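Local coordinates for flavin-dependent thymidylate synthase (Thermus thermophilus, PDB 6J61) that catalyses the reductive methylation of dUMP to dTMP, taking the methylene group from methylenetetrahydrofolate and using NADPH and the reduced flavin FADH2 as reductants, at the interface of chains A and B. Sequence-based numbering; all coordinates share one arbitrary frame. Chains: chain A/B, Flavin-dependent thymidylate synthase.

Contacts 1 and 2 are neighbouring patches of one two-fold symmetric interface in the ThyX homotetramer, their centres about 10 Å apart. In both, strands 13-21, 65-73 and 165-173 of chain B receive helix 24-32 and the short helix 59-63 of chain A; A:Gln29 and A:Met63 belong to both. Contact 1 adds the loop after helix 24-32 of chain A and strand 87-90 of chain B, contact 2 the end of strand 13-21 of chain A. Both probably serve mainly assembly, but B:Glu90 and B:Ile91 border contact 1 and tie it to the predicted FAD and dUMP site shared between subunits.

Contact 1: the interface of chains A and B. Residues chain A 29-31, 33-36, 63; chain B 16, 69, 89-91, 167-169.
This subunit interface of the ThyX-family homotetramer sets helix 24-32 of chain A and the loop behind it against four strands of chain B. Its polar centre is the carbonyl of A:Ser34. The phenol OH of B:Tyr169 donates to A:Ser34 O at 2.7 Å, in the carbonyl plane and on a lone pair. B:Arg16 NH1 also uses a lone pair of A:Ser34 O, at 2.8 Å, in a nearly straight bond (163° at H) lying in the guanidinium plane. B:His69 ND1 lies 3.0 Å from A:Ser34 O and can add a third hydrogen bond if protonated. On the other edge of that imidazole, NE2 donates to B:Glu167 OE2 at 2.6 Å, bent and from above the carboxylate plane, which helps to fix the ring. The A:Tyr35 hydroxyl makes a weak bond to B:Glu167 OE1, and the carboxylate could polarise the histidine. Within chain A, the extended A:Gln29 side chain gives NE2 to A:Gly36 O, tying helix to loop.

Among aromatic contacts, A:Tyr35 receives the CE1 edge of B:His69 on one face, toward the rim, with the planes 84° apart. A:Ala30 CA sits over the face of B:Tyr169, 4.0 Å from the ring centroid.

Apolar packing centres on A:Val33, whose CG1, anti to the backbone N (chi1 -166°), reaches B:Tyr169 CD1 and B:Phe168 CA. Its CG2 branch turns toward B:Ile91 CD1. A:Met63 CE reaches B:Tyr169 CB obliquely.

Contact 2: the interface of chains A and B. Residues chain A 21-22, 26, 29, 62-63, 65; chain B 18-20, 65, 67, 171.
B:Lys67 and B:Lys171 both leave their strands with CG anti to the backbone N (chi1 -163° and -173°). The first chain bends at chi3, the second at chi2 and chi3, and each then ends extended, carrying its ammonium group to the carbonyl end of 3-10 helix 59-63 in chain A. B:Lys67 NZ donates to A:Met63 O at 2.9 Å, in the carbonyl plane and on a lone pair. B:Lys171 NZ gives a longer bond to A:Glu62 O, 3.2 Å, also in the carbonyl plane. Successive carbonyls of this ThyX subunit interface thus each receive a lysine, and the helix end may favour their positive charge. The A:Glu62 carboxylate, not in contact with B:Lys171, may add to that effect.

Methionines fill in between the lysine stems. A:Met63, bent at chi2, slides antiparallel past B:Lys171 and lays SD 3.5 Å from its CB. A:Met21, fully extended to SD, turns at chi3 (77°) so that its methyl CE meets B:Lys67 CE at 3.6 Å. The same methyl reaches B:Lys171 CG and B:Val65 CG1. A:Val65 CG2 packs on B:Lys171 CD, while the A:Gln29 amide meets B:Val18 CG1 tip to tip.

Beside A:Met21 CG runs the B:Asp19 carboxylate, the two side chains passing in opposite directions. One water bridges the subunits here, 2.8 Å from the backbone A:Gly22 N and 2.6 Å from B:Asp19 OD2.

Contact 1: the interface of chains A and B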
loop_
_atom_site.group_PDB
_atom_site.type_symbol
_atom_site.label_atom_id
_atom_site.label_comp_id
_atom_site.label_asym_id
_atom_site.label_seq_id
_atom_site.Cartn_x
_atom_site.Cartn_y
_atom_site.Cartn_z
ATOM N N GLN A 29 -18.973 -2.594 14.718
ATOM C CA GLN A 29 -19.886 -1.833 13.876
ATOM C C GLN A 29 -19.584 -2.071 12.387
ATOM O O GLN A 29 -20.482 -2.403 11.600
ATOM C CB GLN A 29 -19.762 -0.341 14.207
ATOM C CG GLN A 29 -20.379 0.592 13.172
ATOM C CD GLN A 29 -20.100 2.051 13.469
ATOM O OE1 GLN A 29 -18.951 2.464 13.624
ATOM N NE2 GLN A 29 -21.158 2.842 13.546
ATOM N N ALA A 30 -18.321 -1.887 12.002
ATOM C CA ALA A 30 -17.904 -2.095 10.612
ATOM C C ALA A 30 -18.112 -3.557 10.208
ATOM O O ALA A 30 -18.493 -3.850 9.078
ATOM C CB ALA A 30 -16.439 -1.711 10.442
ATOM N N ALA A 31 -17.857 -4.475 11.135
ATOM C CA ALA A 31 -18.033 -5.888 10.853
ATOM C C ALA A 31 -19.488 -6.160 10.509
ATOM O O ALA A 31 -19.790 -6.972 9.632
ATOM C CB ALA A 31 -17.606 -6.723 12.054
ATOM N N VAL A 33 -21.504 -3.859 9.321
ATOM C CA VAL A 33 -21.908 -2.893 8.293
ATOM C C VAL A 33 -23.260 -2.317 8.698
ATOM O O VAL A 33 -24.230 -2.384 7.956
ATOM C CB VAL A 33 -22.044 -3.567 6.920
ATOM C CG1 VAL A 33 -22.117 -2.511 5.819
ATOM C CG2 VAL A 33 -20.879 -4.502 6.689
ATOM N N SER A 34 -23.297 -1.746 9.893
ATOM C CA SER A 34 -24.514 -1.198 10.468
ATOM C C SER A 34 -24.919 0.192 10.010
ATOM O O SER A 34 -24.077 1.010 9.626
ATOM C CB SER A 34 -24.390 -1.203 11.995
ATOM O OG SER A 34 -25.583 -0.746 12.603
ATOM N N TYR A 35 -26.227 0.444 10.063
ATOM C CA TYR A 35 -26.785 1.742 9.704
ATOM C C TYR A 35 -26.642 2.599 10.955
ATOM O O TYR A 35 -26.656 3.822 10.896
ATOM C CB TYR A 35 -28.270 1.625 9.353
ATOM C CG TYR A 35 -28.583 0.891 8.064
ATOM C CD1 TYR A 35 -28.117 -0.410 7.842
ATOM C CD2 TYR A 35 -29.378 1.483 7.078
ATOM C CE1 TYR A 35 -28.439 -1.104 6.669
ATOM C CE2 TYR A 35 -29.704 0.798 5.904
ATOM C CZ TYR A 35 -29.231 -0.494 5.706
ATOM O OH TYR A 35 -29.547 -1.174 4.548
ATOM N N GLY A 36 -26.491 1.935 12.094
ATOM C CA GLY A 36 -26.363 2.650 13.343
ATOM C C GLY A 36 -25.125 2.319 14.143
ATOM O O GLY A 36 -24.055 2.101 13.578
ATOM N N MET A 63 -10.788 -0.231 10.644
ATOM C CA MET A 63 -11.710 0.881 10.820
ATOM C C MET A 63 -11.389 1.704 12.052
ATOM O O MET A 63 -12.082 2.675 12.349
ATOM C CB MET A 63 -13.160 0.400 10.885
ATOM C CG MET A 63 -13.689 -0.189 9.579
ATOM S SD MET A 63 -13.255 0.810 8.148
ATOM C CE MET A 63 -13.824 -0.186 6.776
ATOM N N ARG B 16 -23.189 7.626 3.591
ATOM C CA ARG B 16 -23.318 8.180 4.927
ATOM C C ARG B 16 -21.971 8.281 5.635
ATOM O O ARG B 16 -21.117 7.409 5.485
ATOM C CB ARG B 16 -24.273 7.298 5.724
ATOM C CG ARG B 16 -24.226 7.484 7.221
ATOM C CD ARG B 16 -24.870 6.290 7.911
ATOM N NE ARG B 16 -24.181 5.965 9.155
ATOM C CZ ARG B 16 -24.076 4.738 9.647
ATOM N NH1 ARG B 16 -24.614 3.716 9.001
ATOM N NH2 ARG B 16 -23.426 4.535 10.784
ATOM N N HIS B 69 -20.370 4.850 5.205
ATOM C CA HIS B 69 -21.144 3.617 5.102
ATOM C C HIS B 69 -21.792 3.883 3.765
ATOM O O HIS B 69 -22.444 4.908 3.600
ATOM C CB HIS B 69 -22.214 3.508 6.183
ATOM C CG HIS B 69 -23.201 2.405 5.939
ATOM N ND1 HIS B 69 -24.159 2.044 6.862
ATOM C CD2 HIS B 69 -23.390 1.599 4.867
ATOM C CE1 HIS B 69 -24.894 1.064 6.369
ATOM N NE2 HIS B 69 -24.448 0.775 5.159
ATOM N N ASN B 89 -15.093 -3.058 4.109
ATOM C CA ASN B 89 -15.699 -4.260 4.657
ATOM C C ASN B 89 -17.103 -4.294 4.112
ATOM O O ASN B 89 -17.936 -3.467 4.465
ATOM C CB ASN B 89 -15.735 -4.229 6.183
ATOM C CG ASN B 89 -16.118 -5.579 6.774
ATOM O OD1 ASN B 89 -17.271 -6.005 6.709
ATOM N ND2 ASN B 89 -15.140 -6.266 7.335
ATOM N N GLU B 90 -17.363 -5.261 3.251
ATOM C CA GLU B 90 -18.656 -5.381 2.612
ATOM C C GLU B 90 -19.468 -6.558 3.122
ATOM O O GLU B 90 -18.946 -7.455 3.771
ATOM C CB GLU B 90 -18.437 -5.488 1.090
ATOM C CG GLU B 90 -19.668 -5.844 0.255
ATOM C CD GLU B 90 -19.425 -5.732 -1.253
ATOM O OE1 GLU B 90 -18.431 -6.301 -1.755
ATOM O OE2 GLU B 90 -20.237 -5.076 -1.938
ATOM N N ILE B 91 -20.763 -6.518 2.837
ATOM C CA ILE B 91 -21.680 -7.587 3.200
ATOM C C ILE B 91 -21.280 -8.786 2.334
ATOM O O ILE B 91 -21.317 -8.705 1.107
ATOM C CB ILE B 91 -23.139 -7.205 2.845
ATOM C CG1 ILE B 91 -23.634 -6.078 3.752
ATOM C CG2 ILE B 91 -24.037 -8.433 2.951
ATOM C CD1 ILE B 91 -23.813 -6.486 5.204
ATOM N N GLU B 167 -23.690 -3.437 0.111
ATOM C CA GLU B 167 -23.400 -2.446 1.141
ATOM C C GLU B 167 -22.001 -2.631 1.723
ATOM O O GLU B 167 -21.537 -3.758 1.882
ATOM C CB GLU B 167 -24.440 -2.597 2.253
ATOM C CG GLU B 167 -24.900 -1.318 2.917
ATOM C CD GLU B 167 -26.111 -1.557 3.799
ATOM O OE1 GLU B 167 -27.134 -2.067 3.282
ATOM O OE2 GLU B 167 -26.033 -1.243 5.007
ATOM N N PHE B 168 -21.342 -1.533 2.078
ATOM C CA PHE B 168 -19.996 -1.630 2.621
ATOM C C PHE B 168 -19.549 -0.398 3.365
ATOM O O PHE B 168 -20.116 0.671 3.188
ATOM C CB PHE B 168 -19.006 -1.898 1.489
ATOM C CG PHE B 168 -18.940 -0.801 0.451
ATOM C CD1 PHE B 168 -18.174 0.343 0.665
ATOM C CD2 PHE B 168 -19.597 -0.938 -0.770
ATOM C CE1 PHE B 168 -18.055 1.328 -0.324
ATOM C CE2 PHE B 168 -19.485 0.045 -1.769
ATOM C CZ PHE B 168 -18.713 1.174 -1.547
ATOM N N TYR B 169 -18.530 -0.568 4.204
ATOM C CA TYR B 169 -17.921 0.531 4.940
ATOM C C TYR B 169 -16.653 0.868 4.140
ATOM O O TYR B 169 -16.011 -0.019 3.582
ATOM C CB TYR B 169 -17.555 0.103 6.355
ATOM C CG TYR B 169 -18.596 0.444 7.395
ATOM C CD1 TYR B 169 -19.956 0.271 7.137
ATOM C CD2 TYR B 169 -18.221 0.917 8.646
ATOM C CE1 TYR B 169 -20.912 0.561 8.103
ATOM C CE2 TYR B 169 -19.162 1.207 9.622
ATOM C CZ TYR B 169 -20.507 1.027 9.347
ATOM O OH TYR B 169 -21.444 1.301 10.320
#

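Contact 2: the interface of chains A and B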
loop_
_atom_site.group_PDB
_atom_site.type_symbol
_atom_site.label_atom_id
_atom_site.label_comp_id
_atom_site.label_asym_id
_atom_site.label_seq_id
_atom_site.Cartn_x
_atom_site.Cartn_y
_atom_site.Cartn_z
ATOM N N MET A 21 -9.575 7.390 16.073
ATOM C CA MET A 21 -10.867 7.241 15.414
ATOM C C MET A 21 -11.445 5.855 15.690
ATOM O O MET A 21 -10.988 4.853 15.136
ATOM C CB MET A 21 -10.752 7.443 13.895
ATOM C CG MET A 21 -12.093 7.286 13.192
ATOM S SD MET A 21 -12.078 7.472 11.407
ATOM C CE MET A 21 -11.427 5.939 10.969
ATOM N N GLY A 22 -12.448 5.807 16.560
ATOM C CA GLY A 22 -13.092 4.551 16.893
ATOM C C GLY A 22 -12.413 3.764 17.988
ATOM O O GLY A 22 -11.240 3.990 18.301
ATOM N N ALA A 26 -16.202 0.276 17.140
ATOM C CA ALA A 26 -16.024 0.547 15.719
ATOM C C ALA A 26 -15.718 -0.731 14.920
ATOM O O ALA A 26 -16.177 -0.900 13.788
ATOM C CB ALA A 26 -14.919 1.572 15.537
ATOM N N GLN A 29 -18.973 -2.594 14.718
ATOM C CA GLN A 29 -19.886 -1.833 13.876
ATOM C C GLN A 29 -19.584 -2.071 12.387
ATOM O O GLN A 29 -20.482 -2.403 11.600
ATOM C CB GLN A 29 -19.762 -0.341 14.207
ATOM C CG GLN A 29 -20.379 0.592 13.172
ATOM C CD GLN A 29 -20.100 2.051 13.469
ATOM O OE1 GLN A 29 -18.951 2.464 13.624
ATOM N NE2 GLN A 29 -21.158 2.842 13.546
ATOM N N GLU A 62 -9.295 -2.422 10.625
ATOM C CA GLU A 62 -8.701 -1.285 9.941
ATOM C C GLU A 62 -9.588 -0.051 10.081
ATOM O O GLU A 62 -9.180 1.048 9.679
ATOM C CB GLU A 62 -8.502 -1.590 8.463
ATOM C CG GLU A 62 -7.144 -2.139 8.116
ATOM C CD GLU A 62 -7.059 -2.520 6.654
ATOM O OE1 GLU A 62 -7.546 -3.602 6.298
ATOM O OE2 GLU A 62 -6.523 -1.728 5.852
ATOM N N MET A 63 -10.788 -0.231 10.644
ATOM C CA MET A 63 -11.710 0.881 10.820
ATOM C C MET A 63 -11.389 1.704 12.052
ATOM O O MET A 63 -12.082 2.675 12.349
ATOM C CB MET A 63 -13.160 0.400 10.885
ATOM C CG MET A 63 -13.689 -0.189 9.579
ATOM S SD MET A 63 -13.255 0.810 8.148
ATOM C CE MET A 63 -13.824 -0.186 6.776
ATOM N N VAL A 65 -8.300 3.886 13.949
ATOM C CA VAL A 65 -7.009 4.509 13.643
ATOM C C VAL A 65 -6.407 5.299 14.802
ATOM O O VAL A 65 -7.113 5.949 15.560
ATOM C CB VAL A 65 -7.126 5.451 12.404
ATOM C CG1 VAL A 65 -5.775 6.079 12.069
ATOM C CG2 VAL A 65 -7.642 4.672 11.211
ATOM N N VAL B 18 -19.794 7.875 8.757
ATOM C CA VAL B 18 -19.794 7.165 10.030
ATOM C C VAL B 18 -18.880 7.828 11.047
ATOM O O VAL B 18 -19.230 7.928 12.220
ATOM C CB VAL B 18 -19.321 5.705 9.875
ATOM C CG1 VAL B 18 -19.345 4.998 11.238
ATOM C CG2 VAL B 18 -20.197 4.971 8.876
ATOM N N ASP B 19 -17.704 8.270 10.611
ATOM C CA ASP B 19 -16.769 8.896 11.536
ATOM C C ASP B 19 -15.712 9.689 10.802
ATOM O O ASP B 19 -15.537 9.542 9.591
ATOM C CB ASP B 19 -16.088 7.840 12.418
ATOM C CG ASP B 19 -15.532 8.431 13.707
ATOM O OD1 ASP B 19 -15.563 9.677 13.831
ATOM O OD2 ASP B 19 -15.066 7.666 14.593
ATOM N N GLN B 20 -14.993 10.520 11.548
ATOM C CA GLN B 20 -13.964 11.365 10.969
ATOM C C GLN B 20 -12.886 11.655 11.992
ATOM O O GLN B 20 -13.166 11.811 13.170
ATOM C CB GLN B 20 -14.600 12.675 10.494
ATOM C CG GLN B 20 -13.660 13.709 9.894
ATOM C CD GLN B 20 -14.381 15.031 9.654
ATOM O OE1 GLN B 20 -15.594 15.045 9.435
ATOM N NE2 GLN B 20 -13.640 16.139 9.682
ATOM N N VAL B 65 -8.777 11.587 8.315
ATOM C CA VAL B 65 -9.476 10.409 7.797
ATOM C C VAL B 65 -11.006 10.381 7.918
ATOM O O VAL B 65 -11.570 10.736 8.947
ATOM C CB VAL B 65 -8.929 9.116 8.487
ATOM C CG1 VAL B 65 -9.713 7.895 8.032
ATOM C CG2 VAL B 65 -7.455 8.944 8.180
ATOM N N LYS B 67 -14.602 7.940 7.206
ATOM C CA LYS B 67 -15.104 6.577 7.113
ATOM C C LYS B 67 -16.597 6.694 6.751
ATOM O O LYS B 67 -17.377 7.288 7.488
ATOM C CB LYS B 67 -14.923 5.864 8.461
ATOM C CG LYS B 67 -15.026 4.345 8.397
ATOM C CD LYS B 67 -15.413 3.718 9.749
ATOM C CE LYS B 67 -14.480 4.115 10.881
ATOM N NZ LYS B 67 -14.887 3.520 12.198
ATOM N N LYS B 171 -13.212 3.352 4.543
ATOM C CA LYS B 171 -12.366 4.267 5.276
ATOM C C LYS B 171 -11.220 4.683 4.371
ATOM O O LYS B 171 -10.645 3.845 3.684
ATOM C CB LYS B 171 -11.805 3.588 6.515
ATOM C CG LYS B 171 -11.032 4.535 7.434
ATOM C CD LYS B 171 -9.816 3.846 8.051
ATOM C CE LYS B 171 -8.762 3.513 6.987
ATOM N NZ LYS B 171 -7.559 2.842 7.563
HETATM O O HOH W 1 -14.298 7.884 17.030
#